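Local coordinates for PAN2-PAN3 deadenylation complex catalytic subunit pan2 (PDB 4CZW), which shortens the poly(A) tails of mRNA as the exonuclease subunit of the PAN deadenylation complex, through a nuclease domain joined to a probably inactive protease-like domain, at residues A[188-193]-A[246-251]; A[324-329]-A[389-394]; A[345-350]-A[359-364]. All coordinates share one frame; numbering follows the deposited sequence.

Interaction 1 of 3, residues A[188-193]-A[246-251]; sequences IKCMHC and TKCQRY. With ZN (zinc ion), chain C.
A zinc ion joins residues 188-193 to residues 246-251. C190 SG, C193 SG and C248 SG bind ZN at 2.2-2.3 Å, and C245, just ahead of the second segment, supplies the fourth thiolate. C190 differs from C193 and C248 in how it offers its sulfur. C190 is the last residue of strand 183-190 and reaches the metal with SG anti to its backbone N (chi1 174°). C193 and C248, the last cysteines of their CxxC pairs, both hold SG in the crowded position between the backbone N and the carbonyl carbon (chi1 64° and 48°).

The hydrogen bonds to sulfur are local. C190 SG accepts from H192 N at 3.4 Å, and more weakly from C193 N at 3.6 Å, so the 190-193 loop folds around its own first thiolate. Such N-H...S bonds are characteristic of a zinc knuckle, and two CxxC pairs facing each other across one ion make a zinc-ribbon-like Cys4 site. It sits at the end of the four-stranded antiparallel sheet that probably corresponds to the fingers of the ubiquitin-specific protease fold. A G1 beta bulge at Q249 and R250, both facing C245, leads the second knuckle into strand 250-262.

Van der Waals contacts around the sulfurs are few and lie at the surface. K247, extended beyond CG, runs alongside C193, its CD 3.6 Å from C193 SG, and it also touches H195. Its ammonium would probably temper the negative charge of the four thiolates. The H192 imidazole approaches obliquely, with CD2 4.5 Å from C248 SG.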
loop_
_atom_site.group_PDB
_atom_site.type_symbol
_atom_site.label_atom_id
_atom_site.label_comp_id
_atom_site.label_asym_id
_atom_site.label_seq_id
_atom_site.Cartn_x
_atom_site.Cartn_y
_atom_site.Cartn_z
ATOM N N ILE A 188 2.317 -24.269 31.141
ATOM C CA ILE A 188 3.522 -24.969 31.567
ATOM C C ILE A 188 3.242 -25.828 32.797
ATOM O O ILE A 188 3.057 -25.312 33.899
ATOM C CB ILE A 188 4.662 -23.985 31.876
ATOM C CG1 ILE A 188 4.911 -23.071 30.674
ATOM C CG2 ILE A 188 5.927 -24.737 32.256
ATOM C CD1 ILE A 188 6.007 -22.053 30.896
ATOM N N LYS A 189 3.210 -27.141 32.599
ATOM C CA LYS A 189 2.900 -28.069 33.679
ATOM C C LYS A 189 4.120 -28.873 34.112
ATOM O O LYS A 189 4.787 -29.499 33.288
ATOM C CB LYS A 189 1.776 -29.019 33.258
ATOM C CG LYS A 189 1.480 -30.114 34.270
ATOM C CD LYS A 189 0.454 -31.105 33.742
ATOM C CE LYS A 189 -0.893 -30.442 33.505
ATOM N NZ LYS A 189 -1.922 -31.417 33.050
ATOM N N CYS A 190 4.411 -28.848 35.409
ATOM C CA CYS A 190 5.448 -29.700 35.975
ATOM C C CYS A 190 4.999 -31.152 35.890
ATOM O O CYS A 190 3.898 -31.490 36.314
ATOM C CB CYS A 190 5.746 -29.310 37.425
ATOM S SG CYS A 190 6.904 -30.407 38.288
HETATM N N MSE A 191 5.848 -32.012 35.338
HETATM C CA MSE A 191 5.477 -33.408 35.140
HETATM C C MSE A 191 5.667 -34.248 36.401
HETATM O O MSE A 191 5.525 -35.470 36.366
HETATM C CB MSE A 191 6.278 -34.010 33.983
HETATM C CG MSE A 191 6.010 -33.351 32.641
HETATM SE SE MSE A 191 6.912 -34.251 31.169
HETATM C CE MSE A 191 6.048 -35.993 31.312
ATOM N N HIS A 192 5.982 -33.594 37.515
ATOM C CA HIS A 192 6.158 -34.297 38.781
ATOM C C HIS A 192 4.998 -34.027 39.736
ATOM O O HIS A 192 4.294 -34.951 40.144
ATOM C CB HIS A 192 7.480 -33.901 39.441
ATOM C CG HIS A 192 7.834 -34.736 40.633
ATOM N ND1 HIS A 192 8.204 -36.060 40.529
ATOM C CD2 HIS A 192 7.869 -34.438 41.953
ATOM C CE1 HIS A 192 8.455 -36.540 41.735
ATOM N NE2 HIS A 192 8.259 -35.576 42.616
ATOM N N CYS A 193 4.801 -32.760 40.089
ATOM C CA CYS A 193 3.749 -32.382 41.029
ATOM C C CYS A 193 2.510 -31.849 40.315
ATOM O O CYS A 193 1.577 -31.363 40.956
ATOM C CB CYS A 193 4.267 -31.339 42.021
ATOM S SG CYS A 193 4.734 -29.765 41.274
ATOM N N THR A 246 8.502 -24.062 41.094
ATOM C CA THR A 246 8.426 -23.360 42.368
ATOM C C THR A 246 7.762 -24.195 43.460
ATOM O O THR A 246 8.025 -23.996 44.646
ATOM C CB THR A 246 7.661 -22.030 42.227
ATOM O OG1 THR A 246 6.350 -22.283 41.705
ATOM C CG2 THR A 246 8.400 -21.090 41.289
ATOM N N LYS A 247 6.906 -25.131 43.062
ATOM C CA LYS A 247 6.172 -25.936 44.033
ATOM C C LYS A 247 7.064 -26.990 44.685
ATOM O O LYS A 247 7.243 -26.986 45.903
ATOM C CB LYS A 247 4.963 -26.607 43.378
ATOM C CG LYS A 247 4.009 -27.241 44.379
ATOM C CD LYS A 247 2.799 -27.860 43.700
ATOM C CE LYS A 247 1.858 -28.482 44.721
ATOM N NZ LYS A 247 0.703 -29.168 44.079
ATOM N N CYS A 248 7.622 -27.890 43.880
ATOM C CA CYS A 248 8.476 -28.948 44.416
ATOM C C CYS A 248 9.937 -28.504 44.511
ATOM O O CYS A 248 10.828 -29.324 44.735
ATOM C CB CYS A 248 8.354 -30.223 43.574
ATOM S SG CYS A 248 8.477 -29.998 41.786
ATOM N N GLN A 249 10.165 -27.205 44.334
ATOM C CA GLN A 249 11.448 -26.569 44.642
ATOM C C GLN A 249 12.661 -27.170 43.935
ATOM O O GLN A 249 13.760 -27.179 44.491
ATOM C CB GLN A 249 11.687 -26.602 46.155
ATOM C CG GLN A 249 10.784 -25.675 46.951
ATOM C CD GLN A 249 11.257 -24.236 46.919
ATOM O OE1 GLN A 249 10.654 -23.386 46.265
ATOM N NE2 GLN A 249 12.343 -23.955 47.631
ATOM N N ARG A 250 12.474 -27.663 42.715
ATOM C CA ARG A 250 13.589 -28.221 41.955
ATOM C C ARG A 250 13.318 -28.246 40.456
ATOM O O ARG A 250 12.186 -28.052 40.012
ATOM C CB ARG A 250 13.915 -29.633 42.446
ATOM C CG ARG A 250 12.776 -30.625 42.306
ATOM C CD ARG A 250 13.215 -32.017 42.726
ATOM N NE ARG A 250 14.331 -32.500 41.919
ATOM C CZ ARG A 250 14.946 -33.663 42.111
ATOM N NH1 ARG A 250 14.554 -34.468 43.089
ATOM N NH2 ARG A 250 15.953 -34.020 41.326
ATOM N N TYR A 251 14.371 -28.490 39.681
ATOM C CA TYR A 251 14.267 -28.547 38.228
ATOM C C TYR A 251 13.638 -29.860 37.775
ATOM O O TYR A 251 14.129 -30.941 38.100
ATOM C CB TYR A 251 15.644 -28.369 37.585
ATOM C CG TYR A 251 16.259 -27.010 37.835
ATOM C CD1 TYR A 251 16.987 -26.757 38.990
ATOM C CD2 TYR A 251 16.110 -25.980 36.915
ATOM C CE1 TYR A 251 17.548 -25.516 39.224
ATOM C CE2 TYR A 251 16.668 -24.736 37.140
ATOM C CZ TYR A 251 17.386 -24.510 38.295
ATOM O OH TYR A 251 17.945 -23.273 38.523
HETATM ZN ZN ZN C . 6.753 -29.366 40.365
#

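Interaction 2 of 3, residues A[324-329]-A[389-394]; sequences SLVGTV and VVMFQV
Backbone hydrogen bonds carry most of the pairing between strands 324-329 and 389-394, which run antiparallel with their directions 147° apart. At one end S324 and Q393 bond reciprocally: S324 N gives to Q393 O over 2.7 Å, nearly along the C=O axis, and Q393 N returns to S324 O. At the other end V329 N donates to V389 O at 2.8 Å, while the reverse bond is weak. In the middle V326 N gives to M391 O and M391 N to G327 O, so V326 and G327 together stand opposite one residue. The register moves by one residue there, a classic beta bulge, and V326 accordingly has a helical psi (-54°).

Apolar contacts form on both faces. On the face of L325, T328, V390 and F392, the L325 methyl CD1 lies over one face of the F392 ring, 4.1 Å from its centroid and offset toward the rim, in a CH-pi contact. L325 CD1 also meets V390 CG1 at 3.7 Å, the two side chains crossing at about a right angle. F392 also packs on L267 and L269 of strand 266-270; an alanine here would remove this ring and would probably leave L325 poorly supported. On the opposite face V329 and V389 lie side by side, with their CB atoms 3.9 Å apart.

The polar side chains look elsewhere: S324 OG and Q393 NE2 both bond N398. M391 and V329 reach helix 51-58, probably the counterpart of the helix that starts at the catalytic cysteine in active ubiquitin-specific proteases, packed here against the central palm-like sheet of that fold.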
loop_
_atom_site.group_PDB
_atom_site.type_symbol
_atom_site.label_atom_id
_atom_site.label_comp_id
_atom_site.label_asym_id
_atom_site.label_seq_id
_atom_site.Cartn_x
_atom_site.Cartn_y
_atom_site.Cartn_z
ATOM N N SER A 324 -11.231 -18.234 3.267
ATOM C CA SER A 324 -11.014 -18.207 1.827
ATOM C C SER A 324 -9.588 -17.779 1.511
ATOM O O SER A 324 -9.039 -16.888 2.157
ATOM C CB SER A 324 -12.012 -17.268 1.146
ATOM O OG SER A 324 -13.338 -17.750 1.281
ATOM N N LEU A 325 -8.988 -18.427 0.518
ATOM C CA LEU A 325 -7.639 -18.081 0.093
ATOM C C LEU A 325 -7.650 -16.806 -0.741
ATOM O O LEU A 325 -8.248 -16.762 -1.816
ATOM C CB LEU A 325 -7.016 -19.228 -0.704
ATOM C CG LEU A 325 -5.629 -18.967 -1.294
ATOM C CD1 LEU A 325 -4.618 -18.697 -0.192
ATOM C CD2 LEU A 325 -5.190 -20.138 -2.156
ATOM N N VAL A 326 -6.990 -15.769 -0.236
ATOM C CA VAL A 326 -6.925 -14.494 -0.937
ATOM C C VAL A 326 -5.843 -14.513 -2.010
ATOM O O VAL A 326 -6.109 -14.227 -3.177
ATOM C CB VAL A 326 -6.653 -13.328 0.030
ATOM C CG1 VAL A 326 -6.459 -12.034 -0.741
ATOM C CG2 VAL A 326 -7.791 -13.192 1.029
ATOM N N GLY A 327 -4.623 -14.853 -1.610
ATOM C CA GLY A 327 -3.507 -14.882 -2.537
ATOM C C GLY A 327 -2.254 -15.506 -1.957
ATOM O O GLY A 327 -2.271 -16.052 -0.854
ATOM N N THR A 328 -1.159 -15.417 -2.707
ATOM C CA THR A 328 0.101 -16.025 -2.297
ATOM C C THR A 328 1.306 -15.217 -2.768
ATOM O O THR A 328 1.418 -14.883 -3.948
ATOM C CB THR A 328 0.230 -17.463 -2.840
ATOM O OG1 THR A 328 -0.871 -18.256 -2.379
ATOM C CG2 THR A 328 1.533 -18.096 -2.379
ATOM N N VAL A 329 2.204 -14.900 -1.840
ATOM C CA VAL A 329 3.491 -14.317 -2.197
ATOM C C VAL A 329 4.423 -15.436 -2.647
ATOM O O VAL A 329 4.754 -16.329 -1.866
ATOM C CB VAL A 329 4.125 -13.545 -1.027
ATOM C CG1 VAL A 329 5.542 -13.115 -1.379
ATOM C CG2 VAL A 329 3.271 -12.343 -0.663
ATOM N N VAL A 389 4.524 -16.624 1.453
ATOM C CA VAL A 389 3.472 -16.180 2.359
ATOM C C VAL A 389 2.099 -16.522 1.788
ATOM O O VAL A 389 1.809 -16.228 0.629
ATOM C CB VAL A 389 3.551 -14.663 2.626
ATOM C CG1 VAL A 389 2.498 -14.247 3.644
ATOM C CG2 VAL A 389 4.941 -14.278 3.107
ATOM N N VAL A 390 1.262 -17.152 2.607
ATOM C CA VAL A 390 -0.085 -17.525 2.191
ATOM C C VAL A 390 -1.119 -16.765 3.017
ATOM O O VAL A 390 -1.039 -16.733 4.245
ATOM C CB VAL A 390 -0.316 -19.040 2.334
ATOM C CG1 VAL A 390 -1.734 -19.403 1.936
ATOM C CG2 VAL A 390 0.687 -19.807 1.487
HETATM N N MSE A 391 -2.089 -16.154 2.342
HETATM C CA MSE A 391 -3.053 -15.290 3.015
HETATM C C MSE A 391 -4.480 -15.830 2.968
HETATM O O MSE A 391 -5.058 -16.001 1.895
HETATM C CB MSE A 391 -3.023 -13.891 2.398
HETATM C CG MSE A 391 -3.840 -12.855 3.152
HETATM SE SE MSE A 391 -2.980 -12.272 4.803
HETATM C CE MSE A 391 -1.408 -11.402 4.041
ATOM N N PHE A 392 -5.040 -16.091 4.145
ATOM C CA PHE A 392 -6.441 -16.475 4.267
ATOM C C PHE A 392 -7.222 -15.407 5.022
ATOM O O PHE A 392 -6.670 -14.707 5.872
ATOM C CB PHE A 392 -6.583 -17.817 4.991
ATOM C CG PHE A 392 -6.242 -19.011 4.147
ATOM C CD1 PHE A 392 -7.202 -19.605 3.343
ATOM C CD2 PHE A 392 -4.969 -19.551 4.172
ATOM C CE1 PHE A 392 -6.893 -20.709 2.571
ATOM C CE2 PHE A 392 -4.654 -20.656 3.403
ATOM C CZ PHE A 392 -5.617 -21.234 2.601
ATOM N N GLN A 393 -8.505 -15.281 4.704
ATOM C CA GLN A 393 -9.406 -14.462 5.503
ATOM C C GLN A 393 -10.741 -15.183 5.621
ATOM O O GLN A 393 -11.052 -16.057 4.812
ATOM C CB GLN A 393 -9.595 -13.070 4.891
ATOM C CG GLN A 393 -10.668 -12.991 3.817
ATOM C CD GLN A 393 -11.192 -11.580 3.625
ATOM O OE1 GLN A 393 -10.644 -10.622 4.172
ATOM N NE2 GLN A 393 -12.262 -11.446 2.851
ATOM N N VAL A 394 -11.522 -14.826 6.637
ATOM C CA VAL A 394 -12.818 -15.456 6.851
ATOM C C VAL A 394 -13.733 -15.213 5.651
ATOM O O VAL A 394 -13.822 -14.097 5.140
ATOM C CB VAL A 394 -13.488 -14.948 8.146
ATOM C CG1 VAL A 394 -12.757 -15.493 9.361
ATOM C CG2 VAL A 394 -13.516 -13.430 8.185
#

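Interaction 3 of 3, residues A[345-350]-A[359-364]; sequences TVNVGR and DRWHLF
Strands 339-347 and 361-365 form an antiparallel hairpin with a long connection, in the central sheet of the ubiquitin-specific protease-like domain. It probably corresponds to the hairpin that carries the triad histidine in active relatives, although this domain is predicted inactive. V346 and H362 make the hydrogen-bonded pair, V346 N giving to H362 O at 3.0 Å and H362 N returning to V346 O.

The tight part is N347 on W361. With CG anti to its backbone N (chi1 -166°), N347 lays CB 3.5 Å above the centre of the six-membered ring, a CH-pi contact. The amide lies over the indole, its plane tilted 55° from the ring, with ND2 near W361 NE1; both are donors and do not bond, and ND2 gives weakly to Q358 O. T345 O meets the same indole at its edge, in plane, 3.8 Å from W361 CZ3. Beyond, the R350 guanidinium stands perpendicular to the indole and is salt-bridged to E290. N347 also shapes the turn: its OD1 accepts G349 N at 3.0 Å on a lone pair, an Asx turn inside the type I turn from N347 to R350. Away from the indole, V346 CB and V348 CG1 both rest against the ring of F364, V348 CG1 at its edge, 4.1 Å from CZ, and Y59 joins this cluster.

Toward D359 and R360, both partly exposed, the contact loosens. R360 N reaches N347 OD1 only weakly, at 3.4 Å. R360 CD passes 4.0 Å from G349 CA, and the side chain leaves for outside partners, a salt bridge to E352 and a hydrogen bond to Y38. Its carbonyl is better held: R360 O accepts V348 N at 3.2 Å and, in the plane of the imidazole, H362 ND1.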
loop_
_atom_site.group_PDB
_atom_site.type_symbol
_atom_site.label_atom_id
_atom_site.label_comp_id
_atom_site.label_asym_id
_atom_site.label_seq_id
_atom_site.Cartn_x
_atom_site.Cartn_y
_atom_site.Cartn_z
ATOM N N THR A 345 0.285 -14.030 -6.746
ATOM C CA THR A 345 -0.866 -14.642 -7.396
ATOM C C THR A 345 -2.089 -14.469 -6.506
ATOM O O THR A 345 -2.205 -15.114 -5.464
ATOM C CB THR A 345 -0.635 -16.135 -7.687
ATOM O OG1 THR A 345 -0.309 -16.817 -6.470
ATOM C CG2 THR A 345 0.505 -16.310 -8.679
ATOM N N VAL A 346 -2.996 -13.588 -6.918
ATOM C CA VAL A 346 -4.114 -13.185 -6.073
ATOM C C VAL A 346 -5.466 -13.365 -6.760
ATOM O O VAL A 346 -5.619 -13.061 -7.943
ATOM C CB VAL A 346 -3.969 -11.706 -5.642
ATOM C CG1 VAL A 346 -5.130 -11.279 -4.759
ATOM C CG2 VAL A 346 -2.644 -11.486 -4.928
ATOM N N ASN A 347 -6.443 -13.871 -6.011
ATOM C CA ASN A 347 -7.826 -13.905 -6.471
ATOM C C ASN A 347 -8.503 -12.575 -6.153
ATOM O O ASN A 347 -8.927 -12.340 -5.022
ATOM C CB ASN A 347 -8.583 -15.065 -5.820
ATOM C CG ASN A 347 -9.907 -15.364 -6.505
ATOM O OD1 ASN A 347 -10.584 -14.465 -7.004
ATOM N ND2 ASN A 347 -10.280 -16.638 -6.533
ATOM N N VAL A 348 -8.604 -11.708 -7.156
ATOM C CA VAL A 348 -9.135 -10.362 -6.956
ATOM C C VAL A 348 -10.651 -10.348 -6.776
ATOM O O VAL A 348 -11.250 -9.288 -6.594
ATOM C CB VAL A 348 -8.774 -9.437 -8.135
ATOM C CG1 VAL A 348 -7.265 -9.354 -8.300
ATOM C CG2 VAL A 348 -9.432 -9.925 -9.417
ATOM N N GLY A 349 -11.267 -11.524 -6.823
ATOM C CA GLY A 349 -12.706 -11.635 -6.681
ATOM C C GLY A 349 -13.182 -11.479 -5.250
ATOM O O GLY A 349 -14.349 -11.169 -5.009
ATOM N N ARG A 350 -12.278 -11.692 -4.298
ATOM C CA ARG A 350 -12.619 -11.601 -2.882
ATOM C C ARG A 350 -13.008 -10.177 -2.493
ATOM O O ARG A 350 -13.898 -9.970 -1.667
ATOM C CB ARG A 350 -11.449 -12.069 -2.012
ATOM C CG ARG A 350 -10.729 -13.310 -2.520
ATOM C CD ARG A 350 -11.636 -14.528 -2.563
ATOM N NE ARG A 350 -10.892 -15.732 -2.921
ATOM C CZ ARG A 350 -11.446 -16.918 -3.150
ATOM N NH1 ARG A 350 -12.760 -17.066 -3.064
ATOM N NH2 ARG A 350 -10.685 -17.957 -3.468
ATOM N N ASP A 359 -13.627 -17.517 -9.774
ATOM C CA ASP A 359 -12.210 -17.655 -10.088
ATOM C C ASP A 359 -11.701 -16.474 -10.905
ATOM O O ASP A 359 -11.864 -16.430 -12.124
ATOM C CB ASP A 359 -11.953 -18.964 -10.837
ATOM C CG ASP A 359 -12.239 -20.186 -9.987
ATOM O OD1 ASP A 359 -12.037 -20.115 -8.757
ATOM O OD2 ASP A 359 -12.666 -21.217 -10.550
ATOM N N ARG A 360 -11.084 -15.515 -10.220
ATOM C CA ARG A 360 -10.535 -14.333 -10.872
ATOM C C ARG A 360 -9.080 -14.123 -10.464
ATOM O O ARG A 360 -8.701 -13.044 -10.011
ATOM C CB ARG A 360 -11.366 -13.096 -10.528
ATOM C CG ARG A 360 -12.838 -13.219 -10.890
ATOM C CD ARG A 360 -13.593 -11.938 -10.577
ATOM N NE ARG A 360 -12.996 -10.784 -11.242
ATOM C CZ ARG A 360 -13.260 -10.423 -12.493
ATOM N NH1 ARG A 360 -14.115 -11.128 -13.222
ATOM N NH2 ARG A 360 -12.669 -9.357 -13.016
ATOM N N TRP A 361 -8.270 -15.164 -10.630
ATOM C CA TRP A 361 -6.867 -15.118 -10.231
ATOM C C TRP A 361 -6.019 -14.306 -11.203
ATOM O O TRP A 361 -6.186 -14.399 -12.420
ATOM C CB TRP A 361 -6.309 -16.537 -10.108
ATOM C CG TRP A 361 -6.970 -17.343 -9.033
ATOM C CD1 TRP A 361 -8.097 -18.104 -9.155
ATOM C CD2 TRP A 361 -6.548 -17.466 -7.670
ATOM N NE1 TRP A 361 -8.401 -18.694 -7.953
ATOM C CE2 TRP A 361 -7.467 -18.319 -7.025
ATOM C CE3 TRP A 361 -5.483 -16.940 -6.933
ATOM C CZ2 TRP A 361 -7.351 -18.656 -5.677
ATOM C CZ3 TRP A 361 -5.371 -17.276 -5.596
ATOM C CH2 TRP A 361 -6.300 -18.126 -4.982
ATOM N N HIS A 362 -5.106 -13.511 -10.654
ATOM C CA HIS A 362 -4.207 -12.696 -11.464
ATOM C C HIS A 362 -2.761 -12.809 -10.992
ATOM O O HIS A 362 -2.495 -12.956 -9.799
ATOM C CB HIS A 362 -4.640 -11.229 -11.440
ATOM C CG HIS A 362 -5.870 -10.947 -12.244
ATOM N ND1 HIS A 362 -7.134 -11.292 -11.818
ATOM C CD2 HIS A 362 -6.028 -10.352 -13.450
ATOM C CE1 HIS A 362 -8.019 -10.921 -12.727
ATOM N NE2 HIS A 362 -7.373 -10.349 -13.727
ATOM N N LEU A 363 -1.833 -12.736 -11.939
ATOM C CA LEU A 363 -0.411 -12.743 -11.625
ATOM C C LEU A 363 0.130 -11.319 -11.550
ATOM O O LEU A 363 0.125 -10.592 -12.542
ATOM C CB LEU A 363 0.367 -13.548 -12.667
ATOM C CG LEU A 363 1.892 -13.419 -12.626
ATOM C CD1 LEU A 363 2.446 -13.899 -11.295
ATOM C CD2 LEU A 363 2.527 -14.177 -13.783
ATOM N N PHE A 364 0.590 -10.925 -10.367
ATOM C CA PHE A 364 1.157 -9.596 -10.178
ATOM C C PHE A 364 2.680 -9.646 -10.127
ATOM O O PHE A 364 3.277 -9.606 -9.051
ATOM C CB PHE A 364 0.608 -8.951 -8.902
ATOM C CG PHE A 364 -0.843 -8.573 -8.991
ATOM C CD1 PHE A 364 -1.218 -7.333 -9.483
ATOM C CD2 PHE A 364 -1.830 -9.452 -8.579
ATOM C CE1 PHE A 364 -2.553 -6.979 -9.565
ATOM C CE2 PHE A 364 -3.166 -9.103 -8.659
ATOM C CZ PHE A 364 -3.527 -7.865 -9.152
#

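All three contacts lie in the protease-like domain, but in two sheets. Interaction 1 comes first along the chain and closes before the others open; its zinc site lies at the end of the four-stranded sheet, with its centre about 42 Å from that of interaction 2 and about 52 Å from that of interaction 3. Interactions 2 and 3 share the central mixed sheet, with centres about 11 Å apart, and interaction 3 is nested within the loop that interaction 2 closes. Strands 321-334 and 339-347 are neighbours, joined by probable hydrogen bonds such as V326 O to N347 N (2.9 Å). The domain, predicted to be inactive, thus combines a central sheet with a distant zinc-bound projection, in line with its scaffold role.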